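Local coordinates for protein homoaconitase large subunit (Methanocaldococcus jannaschii, PDB 4KP2) that forms the large, iron-sulfur-binding subunit of a hydro-lyase that interconverts homocitrate and homoisocitrate through cis-homoaconitate, at residues A[138-143]-A[403-408]; A[194-199]-A[233-238]; A[209-214]-A[278-283]; A[224-229]-A[325-330]; A[383-388]-A[410-415]. All blocks are in the same frame, centred on the assembly; numbering follows the deposited sequence.

How the interactions relate
From the N terminus, 138-143, the loop after strand 133-136, opens the longest loop, which interaction 1 closes at 403-408 beyond strand 399-402 of a second parallel sheet. Interactions 2, 3 and 4 all nest inside it and cross one another pairwise. Interaction 2 closes helix 189-200 on the turn after helix 222-230, interaction 3 links strand 208-213 to the lead-in of strand 282-286, and interaction 4 joins helix 222-230 to the start of helix 328-338. Interaction 5 runs from 383-388 to 410-415 and crosses interaction 1 within the second parallel sheet's loops. Direct touches confirm the network: Glu-234 meets His-140, Tyr-212 meets both Met-235 and Leu-228, and Arg-406 meets Leu-387.

Interaction 1: A[138-143]-A[403-408]; sequences DSHTCT and TTNRNF
His-140, Asn-405 and Arg-406 meet beside the predicted [4Fe-4S] site: the side chains of Asn-405 and Arg-406 each lie about 5 Å from that of a predicted cluster ligand, Cys-323 and Cys-386 respectively. The Asn-405 amide is laid over one face of the His-140 imidazole with the two planes only 6° apart, and its ND2 sits 3.1 Å from ring atom CD2. No hydrogen bond joins them. Instead His-140 NE2 bonds to Glu-234, and Asn-405 ND2 to Asn-230, so each flat group is held from outside the pair. Arg-406 meets the ring differently. Its chain bends at chi2 and chi3 and brings NE to 3.4 Å from His-140 CE1, which stands over one face of the guanidinium, near its rim; the ring and guanidinium planes are 72° apart. Ser-139 OG is a looser neighbour, 3.9 Å from Arg-406 NH1. An Asx turn sets the backbone of the histidine, Asp-138 OD1 accepting from His-140 N at 2.8 Å, and His-120 also bonds to that carboxylate oxygen. The two loops follow strands 133-136 and 399-402, each the fourth strand across its own five-stranded parallel sheet. Polar side chains are gathered here in loops at the C-terminal ends of parallel strands, around a cleft between domains, as in the aconitase fold.

Interaction 2: A[194-199]-A[233-238]; sequences LRVCKE and IEMGGK
Cys-197 and Met-235 bring the two backbones together, their CA atoms 5.9 Å apart where helix 189-200 passes the short 3-10 turn 233-235. That turn is closed by Gly-236 N bonding to Ile-233 O at 2.9 Å, and the chain then leaves through Gly-236 at a positive phi of 88°. At this separation the side chain of Met-235 makes all the close contacts to the helix. Its CG stands beside the backbone N, with chi1 -67°, and the chain continues outward in extended form, laying the thioether against the helix. There CG is 3.6 Å from Cys-197 SG, while SD lies 3.7 Å from Cys-197 CA, directly on the helix backbone. The same sulfur reaches Val-196, being 3.8 Å from CG1, the branch held anti to the Val-196 backbone N; these two side chains run across one another at a slant. A bend at chi3 of -66° then turns CE away from the helix, toward Tyr-212 of strand 208-213. All three touching residues are buried and no hydrogen bond crosses, so the evidence is for apolar, sulfur-rich packing. Elsewhere on the helix, Arg-195 lies against strands 282-286 and 294-296. Helix 189-200 links parallel strands 167-180 and 208-213, and helix 222-230 lies between 208-213 and 239-242; the contact is thus helix-to-turn packing between consecutive beta-alpha-beta crossovers on one sheet.

Interaction 3: A[209-214]-A[278-283]; sequences AIEYGG and ANYYKE
Glu-211 and Tyr-280 meet at about a right angle, and their flat ends are also steeply inclined, the carboxylate and ring planes 74° apart. Two points of approach define the geometry. The phenol OH donates to Glu-211 OE2 at 3.2 Å, coming from above the carboxylate plane, 49° out of it. The other oxygen, OE1, lies at the edge of the ring near its plane, 3.2 Å from CE1, so the carboxylate straddles the corner formed by the hydroxyl and the neighbouring ring carbon. Glu-211 reaches this position by running almost straight out from its strand, with CG anti to the backbone N (chi1 179°) and no bend beyond it. The stronger partner of OE2 is Arg-177, whose salt bridge probably keeps the buried carboxylate ionised; Tyr-280 packs on the same arginine and on Thr-175. Glu-211 and Glu-283, the nearest residues by CA, are 9.5 Å apart, a separation consistent with one intervening strand. That strand is 167-180, which pairs in parallel with both 208-213 and 282-286. A strand residue and a residue of the lead-in to a second strand thus meet over the strand between them in the mixed sheet.

Interaction 4: A[224-229]-A[325-330]; sequences GRLTLC and NGRLSD
Two torsions of Arg-327 carry its guanidinium to Leu-226 and Thr-227: CG lies beside the backbone N (chi1 -72°), and a bend at chi3 of -70° folds the end of the chain against helix 222-230. Thr-227 contributes its hydroxyl in turn, OG1 being swung to the side of its own backbone N. Leu-226 then covers one face of the guanidinium, its CB 3.9 Å above the plane and toward the rim, and its CD2 3.4 Å from NH1. At the edge, near the plane, Thr-227 OG1 stands 3.3 Å from Arg-327 NH2; this hydroxyl is hydrogen-bonded with the carbonyls of Asp-223, one helical turn back, and Thr-324. Asn-325 is a more distant neighbour, its ND2 3.9 Å from Thr-227 OG1; its OD1 takes a hydrogen bond from Lys-190. On its own segment, Asp-330 turns back from the first turn of helix 328-338, its OD2 accepting a weak bond from Arg-327 N, the N-cap residue, at 3.3 Å. Arg-327 NH1 bonds to the carbonyl of Cys-323, a predicted ligand of the [4Fe-4S] cluster, and to Gln-121. A buried guanidinium with an apolar side chain over one face and two acceptors on NH1 is probably restricted in its rotation, and the bond to Cys-323 links its placing to the backbone of the predicted cluster site.

Interaction 5: A[383-388]-A[410-415]; sequences CGPCLG and GRMGHI
Pro-385, inside the Cys-X-X-Cys motif, and Leu-387, the residue after it, pack on Met-412 and Arg-411 of the loop before strand 418-421; the motif's cysteines, Cys-383 and Cys-386, are predicted [4Fe-4S] ligands of this aconitase-family protein. Following Cys-383, the chain passes Gly-384 and enters Pro-385 through a cis peptide bond. Pro-385 points its CB toward the other loop, and its CG lies 3.8 Å from Met-412 SD, while its carbonyl O is 3.4 Å from CE of the same residue. Met-412 reaches it with an extended chain and lies on Cys-400 and Ser-402 of strand 399-402, which places the motif beside the parallel sheet. Farther along the partner loop, His-414 packs on Val-90 of the second subunit. The CB of Cys-386 points away from 410-415, the other loop. At Leu-387 the backbone takes a positive phi of 58°; CB starts away, but the side chain runs alongside that of Arg-411, both pointing the same way, and one branch makes the contact: Leu-387 CD2 sits over a face of the Arg-411 guanidinium, 3.3 Å from NH1. Gly-388, also at positive phi, comes close through its backbone, its N 3.1 Å from Arg-411 O.

Interaction 1: A[138-143]-A[403-408]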
# COMPACT_ATOMS: atom_id res chain seq x y z
N ASP A 138 19.64 3.66 -11.73
CA ASP A 138 19.07 4.42 -10.62
C ASP A 138 20.10 5.40 -10.11
O ASP A 138 21.29 5.09 -10.05
CB ASP A 138 18.64 3.47 -9.50
CG ASP A 138 17.85 4.17 -8.42
OD1 ASP A 138 18.47 4.68 -7.46
OD2 ASP A 138 16.60 4.20 -8.52
N SER A 139 19.65 6.60 -9.74
CA SER A 139 20.56 7.66 -9.30
C SER A 139 21.15 7.41 -7.92
O SER A 139 21.95 8.20 -7.43
CB SER A 139 19.85 9.02 -9.34
OG SER A 139 18.69 9.01 -8.53
N HIS A 140 20.75 6.30 -7.29
CA HIS A 140 21.26 5.96 -5.97
C HIS A 140 21.88 4.57 -5.93
O HIS A 140 21.75 3.84 -4.94
CB HIS A 140 20.15 6.07 -4.92
CG HIS A 140 19.64 7.46 -4.72
ND1 HIS A 140 18.66 8.02 -5.51
CD2 HIS A 140 19.99 8.41 -3.82
CE1 HIS A 140 18.42 9.25 -5.11
NE2 HIS A 140 19.22 9.52 -4.08
N THR A 141 22.55 4.20 -7.01
CA THR A 141 23.28 2.94 -7.07
C THR A 141 24.54 3.04 -6.23
O THR A 141 25.16 2.04 -5.86
CB THR A 141 23.64 2.57 -8.53
OG1 THR A 141 22.48 2.73 -9.36
CG2 THR A 141 24.13 1.13 -8.63
N CYS A 142 24.92 4.27 -5.89
CA CYS A 142 26.09 4.55 -5.07
C CYS A 142 25.98 3.95 -3.67
O CYS A 142 26.97 3.89 -2.93
CB CYS A 142 26.33 6.06 -4.97
SG CYS A 142 24.90 7.00 -4.39
N THR A 143 24.78 3.52 -3.30
CA THR A 143 24.52 2.90 -2.00
C THR A 143 25.39 1.67 -1.78
O THR A 143 25.83 1.39 -0.66
CB THR A 143 23.03 2.50 -1.88
OG1 THR A 143 22.20 3.63 -2.15
CG2 THR A 143 22.73 1.97 -0.48
N THR A 403 12.06 10.10 5.59
CA THR A 403 13.36 9.49 5.84
C THR A 403 14.07 9.22 4.52
O THR A 403 15.06 8.50 4.47
CB THR A 403 13.23 8.17 6.62
OG1 THR A 403 12.45 7.24 5.86
CG2 THR A 403 12.56 8.41 7.96
N THR A 404 13.55 9.81 3.45
CA THR A 404 14.14 9.67 2.12
C THR A 404 15.39 10.53 1.97
O THR A 404 15.92 11.06 2.95
CB THR A 404 13.14 10.05 1.01
OG1 THR A 404 12.53 11.31 1.32
CG2 THR A 404 12.06 8.99 0.88
N ASN A 405 15.85 10.66 0.73
CA ASN A 405 17.08 11.40 0.45
C ASN A 405 16.87 12.63 -0.43
O ASN A 405 17.77 13.46 -0.56
CB ASN A 405 18.13 10.48 -0.17
CG ASN A 405 17.54 9.55 -1.22
OD1 ASN A 405 16.57 9.90 -1.89
ND2 ASN A 405 18.12 8.37 -1.36
N ARG A 406 15.69 12.74 -1.03
CA ARG A 406 15.36 13.89 -1.86
C ARG A 406 14.56 14.94 -1.09
O ARG A 406 13.77 14.60 -0.20
CB ARG A 406 14.62 13.47 -3.13
CG ARG A 406 15.51 13.34 -4.35
CD ARG A 406 16.29 12.04 -4.34
NE ARG A 406 15.44 10.91 -4.70
CZ ARG A 406 15.22 10.51 -5.94
NH1 ARG A 406 15.78 11.15 -6.96
NH2 ARG A 406 14.43 9.47 -6.18
N ASN A 407 14.74 16.20 -1.45
CA ASN A 407 14.16 17.31 -0.71
C ASN A 407 13.67 18.41 -1.65
O ASN A 407 13.20 19.46 -1.21
CB ASN A 407 15.19 17.87 0.26
CG ASN A 407 14.59 18.79 1.29
OD1 ASN A 407 13.38 18.78 1.52
ND2 ASN A 407 15.42 19.61 1.92
N PHE A 408 13.77 18.15 -2.95
CA PHE A 408 13.51 19.16 -3.97
C PHE A 408 12.07 19.66 -4.01
O PHE A 408 11.14 18.97 -3.58
CB PHE A 408 13.94 18.64 -5.34
CG PHE A 408 15.37 18.16 -5.37
CD1 PHE A 408 16.36 18.86 -4.71
CD2 PHE A 408 15.71 17.00 -6.04
CE1 PHE A 408 17.67 18.42 -4.73
CE2 PHE A 408 17.01 16.55 -6.07
CZ PHE A 408 18.00 17.27 -5.41

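Interaction 2: A[194-199]-A[233-238]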
# COMPACT_ATOMS: atom_id res chain seq x y z
N LEU A 194 23.75 13.55 7.02
CA LEU A 194 23.18 14.87 6.80
C LEU A 194 24.18 15.95 7.20
O LEU A 194 24.19 17.04 6.64
CB LEU A 194 21.87 15.05 7.58
CG LEU A 194 20.61 14.47 6.95
CD1 LEU A 194 19.41 14.68 7.86
CD2 LEU A 194 20.36 15.09 5.59
N ARG A 195 25.02 15.64 8.18
CA ARG A 195 26.05 16.58 8.62
C ARG A 195 27.14 16.66 7.57
O ARG A 195 27.78 17.70 7.40
CB ARG A 195 26.64 16.14 9.96
CG ARG A 195 27.56 17.16 10.59
CD ARG A 195 26.80 18.42 10.96
NE ARG A 195 27.68 19.45 11.51
CZ ARG A 195 28.31 20.36 10.79
NH1 ARG A 195 28.16 20.38 9.47
NH2 ARG A 195 29.08 21.26 11.38
N VAL A 196 27.35 15.56 6.86
CA VAL A 196 28.37 15.49 5.81
C VAL A 196 27.97 16.35 4.61
O VAL A 196 28.81 16.98 3.98
CB VAL A 196 28.61 14.04 5.36
CG1 VAL A 196 29.64 13.98 4.25
CG2 VAL A 196 29.04 13.18 6.54
N CYS A 197 26.67 16.38 4.32
CA CYS A 197 26.17 17.09 3.15
C CYS A 197 26.27 18.61 3.26
O CYS A 197 26.08 19.32 2.27
CB CYS A 197 24.72 16.68 2.86
SG CYS A 197 24.48 14.93 2.46
N LYS A 198 26.57 19.11 4.46
CA LYS A 198 26.68 20.55 4.67
C LYS A 198 28.11 21.04 4.50
O LYS A 198 28.36 22.03 3.82
CB LYS A 198 26.17 20.95 6.05
CG LYS A 198 24.81 20.40 6.39
CD LYS A 198 23.83 20.62 5.25
CE LYS A 198 23.30 19.29 4.75
NZ LYS A 198 21.81 19.23 4.68
N GLU A 199 29.03 20.33 5.15
CA GLU A 199 30.44 20.66 5.07
C GLU A 199 30.91 20.57 3.63
O GLU A 199 31.80 21.30 3.20
CB GLU A 199 31.26 19.72 5.95
CG GLU A 199 32.24 20.42 6.88
CD GLU A 199 31.56 21.10 8.05
OE1 GLU A 199 30.39 20.77 8.32
OE2 GLU A 199 32.19 21.96 8.70
N ILE A 233 25.12 10.92 -4.01
CA ILE A 233 24.67 11.68 -5.17
C ILE A 233 24.07 13.02 -4.76
O ILE A 233 24.09 13.98 -5.53
CB ILE A 233 23.66 10.86 -6.01
CG1 ILE A 233 23.29 11.60 -7.30
CG2 ILE A 233 22.41 10.54 -5.19
CD1 ILE A 233 24.48 11.92 -8.17
N GLU A 234 23.54 13.08 -3.54
CA GLU A 234 22.92 14.30 -3.03
C GLU A 234 23.95 15.40 -2.81
O GLU A 234 23.60 16.57 -2.68
CB GLU A 234 22.17 14.01 -1.74
CG GLU A 234 21.18 12.86 -1.84
CD GLU A 234 20.09 13.11 -2.86
OE1 GLU A 234 19.73 14.28 -3.08
OE2 GLU A 234 19.58 12.12 -3.44
N MET A 235 25.22 15.01 -2.77
CA MET A 235 26.31 15.97 -2.64
C MET A 235 26.99 16.17 -3.99
O MET A 235 28.03 16.82 -4.09
CB MET A 235 27.33 15.48 -1.61
CG MET A 235 26.80 15.47 -0.19
SD MET A 235 27.94 14.71 0.98
CE MET A 235 27.94 13.02 0.39
N GLY A 236 26.40 15.60 -5.04
CA GLY A 236 26.95 15.69 -6.38
C GLY A 236 27.93 14.58 -6.67
O GLY A 236 28.40 14.43 -7.79
N GLY A 237 28.23 13.78 -5.64
CA GLY A 237 29.20 12.71 -5.75
C GLY A 237 28.86 11.67 -6.79
O GLY A 237 27.69 11.29 -6.95
N LYS A 238 29.87 11.20 -7.51
CA LYS A 238 29.69 10.16 -8.51
C LYS A 238 29.35 8.85 -7.81
O LYS A 238 28.55 8.06 -8.30
CB LYS A 238 30.96 10.00 -9.35
CG LYS A 238 30.79 9.10 -10.56
CD LYS A 238 29.76 9.67 -11.53
CE LYS A 238 29.62 8.79 -12.76
NZ LYS A 238 28.63 9.35 -13.72

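Interaction 3: A[209-214]-A[278-283]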
# COMPACT_ATOMS: atom_id res chain seq x y z
N ALA A 209 34.40 10.94 -6.07
CA ALA A 209 33.93 9.83 -5.26
C ALA A 209 34.07 10.13 -3.77
O ALA A 209 35.00 10.82 -3.36
CB ALA A 209 34.69 8.56 -5.62
N ILE A 210 33.15 9.60 -2.98
CA ILE A 210 33.17 9.81 -1.53
C ILE A 210 33.76 8.61 -0.82
O ILE A 210 33.31 7.48 -1.02
CB ILE A 210 31.76 10.06 -0.98
CG1 ILE A 210 30.99 11.05 -1.86
CG2 ILE A 210 31.83 10.56 0.45
CD1 ILE A 210 31.47 12.48 -1.74
N GLU A 211 34.76 8.85 0.02
CA GLU A 211 35.38 7.78 0.79
C GLU A 211 35.22 8.01 2.29
O GLU A 211 35.90 8.85 2.87
CB GLU A 211 36.86 7.64 0.43
CG GLU A 211 37.59 6.55 1.21
CD GLU A 211 39.01 6.35 0.73
OE1 GLU A 211 39.31 6.73 -0.42
OE2 GLU A 211 39.83 5.80 1.50
N TYR A 212 34.31 7.27 2.90
CA TYR A 212 34.06 7.40 4.33
C TYR A 212 35.05 6.56 5.14
O TYR A 212 35.33 5.41 4.80
CB TYR A 212 32.63 6.98 4.68
CG TYR A 212 31.56 7.82 4.02
CD1 TYR A 212 31.20 9.06 4.54
CD2 TYR A 212 30.91 7.37 2.88
CE1 TYR A 212 30.22 9.82 3.94
CE2 TYR A 212 29.93 8.13 2.27
CZ TYR A 212 29.59 9.35 2.81
OH TYR A 212 28.61 10.11 2.20
N GLY A 213 35.56 7.14 6.22
CA GLY A 213 36.48 6.45 7.10
C GLY A 213 36.39 7.00 8.51
O GLY A 213 35.58 7.88 8.79
N GLY A 214 37.23 6.48 9.40
CA GLY A 214 37.26 6.94 10.77
C GLY A 214 36.67 5.92 11.73
O GLY A 214 36.12 4.91 11.32
N ALA A 278 47.77 7.39 0.39
CA ALA A 278 46.70 7.74 -0.53
C ALA A 278 46.50 9.25 -0.55
O ALA A 278 46.06 9.84 0.43
CB ALA A 278 45.40 7.04 -0.14
N ASN A 279 46.82 9.86 -1.69
CA ASN A 279 46.64 11.30 -1.87
C ASN A 279 45.26 11.66 -2.42
O ASN A 279 44.93 11.34 -3.56
CB ASN A 279 47.74 11.87 -2.78
CG ASN A 279 47.73 13.38 -2.83
OD1 ASN A 279 47.22 14.04 -1.92
ND2 ASN A 279 48.30 13.94 -3.89
N TYR A 280 44.47 12.33 -1.59
CA TYR A 280 43.12 12.70 -1.96
C TYR A 280 43.07 14.12 -2.52
O TYR A 280 43.98 14.92 -2.28
CB TYR A 280 42.20 12.59 -0.74
CG TYR A 280 42.26 11.25 -0.04
CD1 TYR A 280 41.50 10.17 -0.49
CD2 TYR A 280 43.07 11.06 1.07
CE1 TYR A 280 41.56 8.95 0.15
CE2 TYR A 280 43.13 9.84 1.71
CZ TYR A 280 42.37 8.79 1.25
OH TYR A 280 42.43 7.57 1.89
N TYR A 281 42.02 14.42 -3.27
CA TYR A 281 41.81 15.77 -3.77
C TYR A 281 41.61 16.72 -2.60
O TYR A 281 42.11 17.84 -2.60
CB TYR A 281 40.59 15.81 -4.69
CG TYR A 281 40.30 17.18 -5.27
CD1 TYR A 281 40.98 17.64 -6.39
CD2 TYR A 281 39.34 18.00 -4.70
CE1 TYR A 281 40.72 18.88 -6.92
CE2 TYR A 281 39.07 19.25 -5.23
CZ TYR A 281 39.76 19.69 -6.33
OH TYR A 281 39.49 20.93 -6.86
N LYS A 282 40.88 16.25 -1.59
CA LYS A 282 40.70 17.00 -0.36
C LYS A 282 40.28 16.05 0.76
O LYS A 282 39.68 15.01 0.50
CB LYS A 282 39.66 18.11 -0.53
CG LYS A 282 39.70 19.15 0.58
CD LYS A 282 41.04 19.88 0.57
CE LYS A 282 41.31 20.56 1.90
NZ LYS A 282 41.53 19.57 2.99
N GLU A 283 40.61 16.41 1.99
CA GLU A 283 40.24 15.58 3.14
C GLU A 283 39.46 16.39 4.14
O GLU A 283 39.86 17.50 4.51
CB GLU A 283 41.49 15.01 3.82
CG GLU A 283 42.40 14.26 2.87
CD GLU A 283 43.60 13.64 3.58
OE1 GLU A 283 43.55 13.48 4.83
OE2 GLU A 283 44.60 13.31 2.89

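Interaction 4: A[224-229]-A[325-330]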
# COMPACT_ATOMS: atom_id res chain seq x y z
N GLY A 224 24.20 1.40 8.76
CA GLY A 224 24.71 2.76 8.80
C GLY A 224 25.55 3.09 7.58
O GLY A 224 25.49 4.20 7.05
N ARG A 225 26.34 2.12 7.13
CA ARG A 225 27.21 2.31 5.98
C ARG A 225 26.41 2.44 4.69
O ARG A 225 26.81 3.15 3.76
CB ARG A 225 28.22 1.17 5.87
CG ARG A 225 29.17 1.08 7.05
CD ARG A 225 30.17 -0.04 6.87
NE ARG A 225 31.09 -0.12 8.00
CZ ARG A 225 32.08 -0.99 8.10
NH1 ARG A 225 32.29 -1.87 7.13
NH2 ARG A 225 32.87 -0.99 9.17
N LEU A 226 25.27 1.76 4.63
CA LEU A 226 24.37 1.86 3.49
C LEU A 226 23.79 3.27 3.39
O LEU A 226 23.60 3.79 2.29
CB LEU A 226 23.23 0.84 3.61
CG LEU A 226 23.32 -0.41 2.74
CD1 LEU A 226 24.61 -1.17 3.00
CD2 LEU A 226 22.11 -1.30 2.97
N THR A 227 23.52 3.87 4.54
CA THR A 227 22.95 5.21 4.58
C THR A 227 23.95 6.27 4.11
O THR A 227 23.60 7.18 3.35
CB THR A 227 22.49 5.57 6.01
OG1 THR A 227 21.52 4.61 6.45
CG2 THR A 227 21.87 6.96 6.04
N LEU A 228 25.20 6.13 4.54
CA LEU A 228 26.25 7.08 4.19
C LEU A 228 26.55 7.08 2.69
O LEU A 228 26.75 8.14 2.09
CB LEU A 228 27.52 6.80 4.98
CG LEU A 228 27.78 7.69 6.21
CD1 LEU A 228 26.58 7.66 7.15
CD2 LEU A 228 29.04 7.25 6.93
N CYS A 229 26.57 5.89 2.10
CA CYS A 229 26.87 5.76 0.68
C CYS A 229 25.67 6.09 -0.19
O CYS A 229 25.81 6.37 -1.38
CB CYS A 229 27.38 4.36 0.36
SG CYS A 229 28.94 3.93 1.16
N ASN A 325 16.48 4.66 4.96
CA ASN A 325 16.03 4.24 6.28
C ASN A 325 14.76 3.39 6.24
O ASN A 325 13.73 3.79 6.77
CB ASN A 325 15.81 5.45 7.18
CG ASN A 325 17.10 6.17 7.52
OD1 ASN A 325 17.22 7.38 7.33
ND2 ASN A 325 18.08 5.42 8.02
N GLY A 326 14.85 2.21 5.64
CA GLY A 326 13.71 1.32 5.55
C GLY A 326 14.01 -0.07 6.08
O GLY A 326 13.18 -0.97 6.00
N ARG A 327 15.22 -0.25 6.61
CA ARG A 327 15.64 -1.55 7.12
C ARG A 327 15.07 -1.83 8.51
O ARG A 327 14.33 -1.02 9.06
CB ARG A 327 17.17 -1.64 7.12
CG ARG A 327 17.76 -1.79 5.73
CD ARG A 327 19.24 -1.45 5.72
NE ARG A 327 19.47 -0.02 5.92
CZ ARG A 327 19.47 0.88 4.93
NH1 ARG A 327 19.25 0.49 3.68
NH2 ARG A 327 19.68 2.16 5.19
N LEU A 328 15.42 -2.99 9.06
CA LEU A 328 14.88 -3.44 10.33
C LEU A 328 15.21 -2.48 11.47
O LEU A 328 14.34 -2.13 12.27
CB LEU A 328 15.42 -4.83 10.67
CG LEU A 328 14.44 -5.87 11.20
CD1 LEU A 328 15.19 -7.07 11.77
CD2 LEU A 328 13.51 -5.28 12.24
N SER A 329 16.47 -2.06 11.54
CA SER A 329 16.94 -1.19 12.61
C SER A 329 16.20 0.15 12.61
O SER A 329 15.94 0.72 13.67
CB SER A 329 18.44 -0.95 12.47
OG SER A 329 18.76 -0.36 11.22
N ASP A 330 15.86 0.63 11.42
CA ASP A 330 15.14 1.89 11.29
C ASP A 330 13.70 1.76 11.79
O ASP A 330 13.18 2.66 12.44
CB ASP A 330 15.15 2.36 9.83
CG ASP A 330 16.55 2.52 9.28
OD1 ASP A 330 17.17 3.58 9.51
OD2 ASP A 330 17.04 1.58 8.61

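Interaction 5: A[383-388]-A[410-415]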
# COMPACT_ATOMS: atom_id res chain seq x y z
N CYS A 383 9.48 2.02 -2.76
CA CYS A 383 9.87 3.40 -2.50
C CYS A 383 8.82 4.39 -2.98
O CYS A 383 8.72 4.69 -4.17
CB CYS A 383 11.23 3.70 -3.14
SG CYS A 383 11.40 3.19 -4.87
N GLY A 384 8.03 4.90 -2.04
CA GLY A 384 6.99 5.86 -2.36
C GLY A 384 6.48 6.58 -1.12
O GLY A 384 6.44 5.99 -0.04
N PRO A 385 6.09 7.85 -1.27
CA PRO A 385 6.11 8.59 -2.54
C PRO A 385 7.49 9.14 -2.89
O PRO A 385 8.12 9.83 -2.07
CB PRO A 385 5.13 9.73 -2.29
CG PRO A 385 5.23 9.98 -0.83
CD PRO A 385 5.48 8.64 -0.19
N CYS A 386 7.96 8.84 -4.09
CA CYS A 386 9.24 9.34 -4.58
C CYS A 386 9.12 9.74 -6.04
O CYS A 386 8.68 8.95 -6.87
CB CYS A 386 10.33 8.28 -4.41
SG CYS A 386 10.70 7.85 -2.68
N LEU A 387 9.51 10.98 -6.34
CA LEU A 387 9.39 11.55 -7.68
C LEU A 387 7.95 11.53 -8.18
O LEU A 387 7.70 11.43 -9.38
CB LEU A 387 10.30 10.81 -8.67
CG LEU A 387 11.77 10.61 -8.28
CD1 LEU A 387 12.55 9.99 -9.43
CD2 LEU A 387 12.40 11.92 -7.84
N GLY A 388 7.01 11.62 -7.25
CA GLY A 388 5.60 11.53 -7.59
C GLY A 388 5.23 10.14 -8.05
O GLY A 388 4.65 9.96 -9.13
N GLY A 410 8.48 20.38 -4.88
CA GLY A 410 7.44 19.70 -5.62
C GLY A 410 7.79 18.27 -5.95
O GLY A 410 7.39 17.74 -6.98
N ARG A 411 8.55 17.63 -5.06
CA ARG A 411 9.00 16.27 -5.28
C ARG A 411 7.90 15.25 -4.98
O ARG A 411 7.72 14.28 -5.72
CB ARG A 411 10.24 15.97 -4.43
CG ARG A 411 10.80 14.57 -4.63
CD ARG A 411 12.11 14.60 -5.40
NE ARG A 411 12.01 15.35 -6.65
CZ ARG A 411 12.96 15.39 -7.58
NH1 ARG A 411 14.09 14.70 -7.40
NH2 ARG A 411 12.79 16.09 -8.68
N MET A 412 7.18 15.47 -3.89
CA MET A 412 6.13 14.55 -3.47
C MET A 412 4.73 15.00 -3.89
O MET A 412 3.74 14.55 -3.32
CB MET A 412 6.17 14.33 -1.96
CG MET A 412 7.32 13.46 -1.48
SD MET A 412 7.20 13.07 0.27
CE MET A 412 8.63 12.02 0.48
N GLY A 413 4.66 15.88 -4.88
CA GLY A 413 3.37 16.31 -5.39
C GLY A 413 3.32 17.75 -5.85
O GLY A 413 4.01 18.13 -6.80
N HIS A 414 2.50 18.55 -5.18
CA HIS A 414 2.29 19.94 -5.56
C HIS A 414 3.58 20.74 -5.49
O HIS A 414 4.42 20.49 -4.62
CB HIS A 414 1.23 20.58 -4.66
CG HIS A 414 0.55 21.77 -5.26
ND1 HIS A 414 1.15 23.01 -5.34
CD2 HIS A 414 -0.68 21.91 -5.81
CE1 HIS A 414 0.32 23.86 -5.91
NE2 HIS A 414 -0.80 23.22 -6.21
N ILE A 415 3.74 21.69 -6.40
CA ILE A 415 4.96 22.49 -6.48
C ILE A 415 5.12 23.40 -5.27
O ILE A 415 6.22 23.86 -4.96
CB ILE A 415 5.00 23.32 -7.79
CG1 ILE A 415 6.42 23.82 -8.07
CG2 ILE A 415 4.00 24.47 -7.73
CD1 ILE A 415 7.43 22.71 -8.24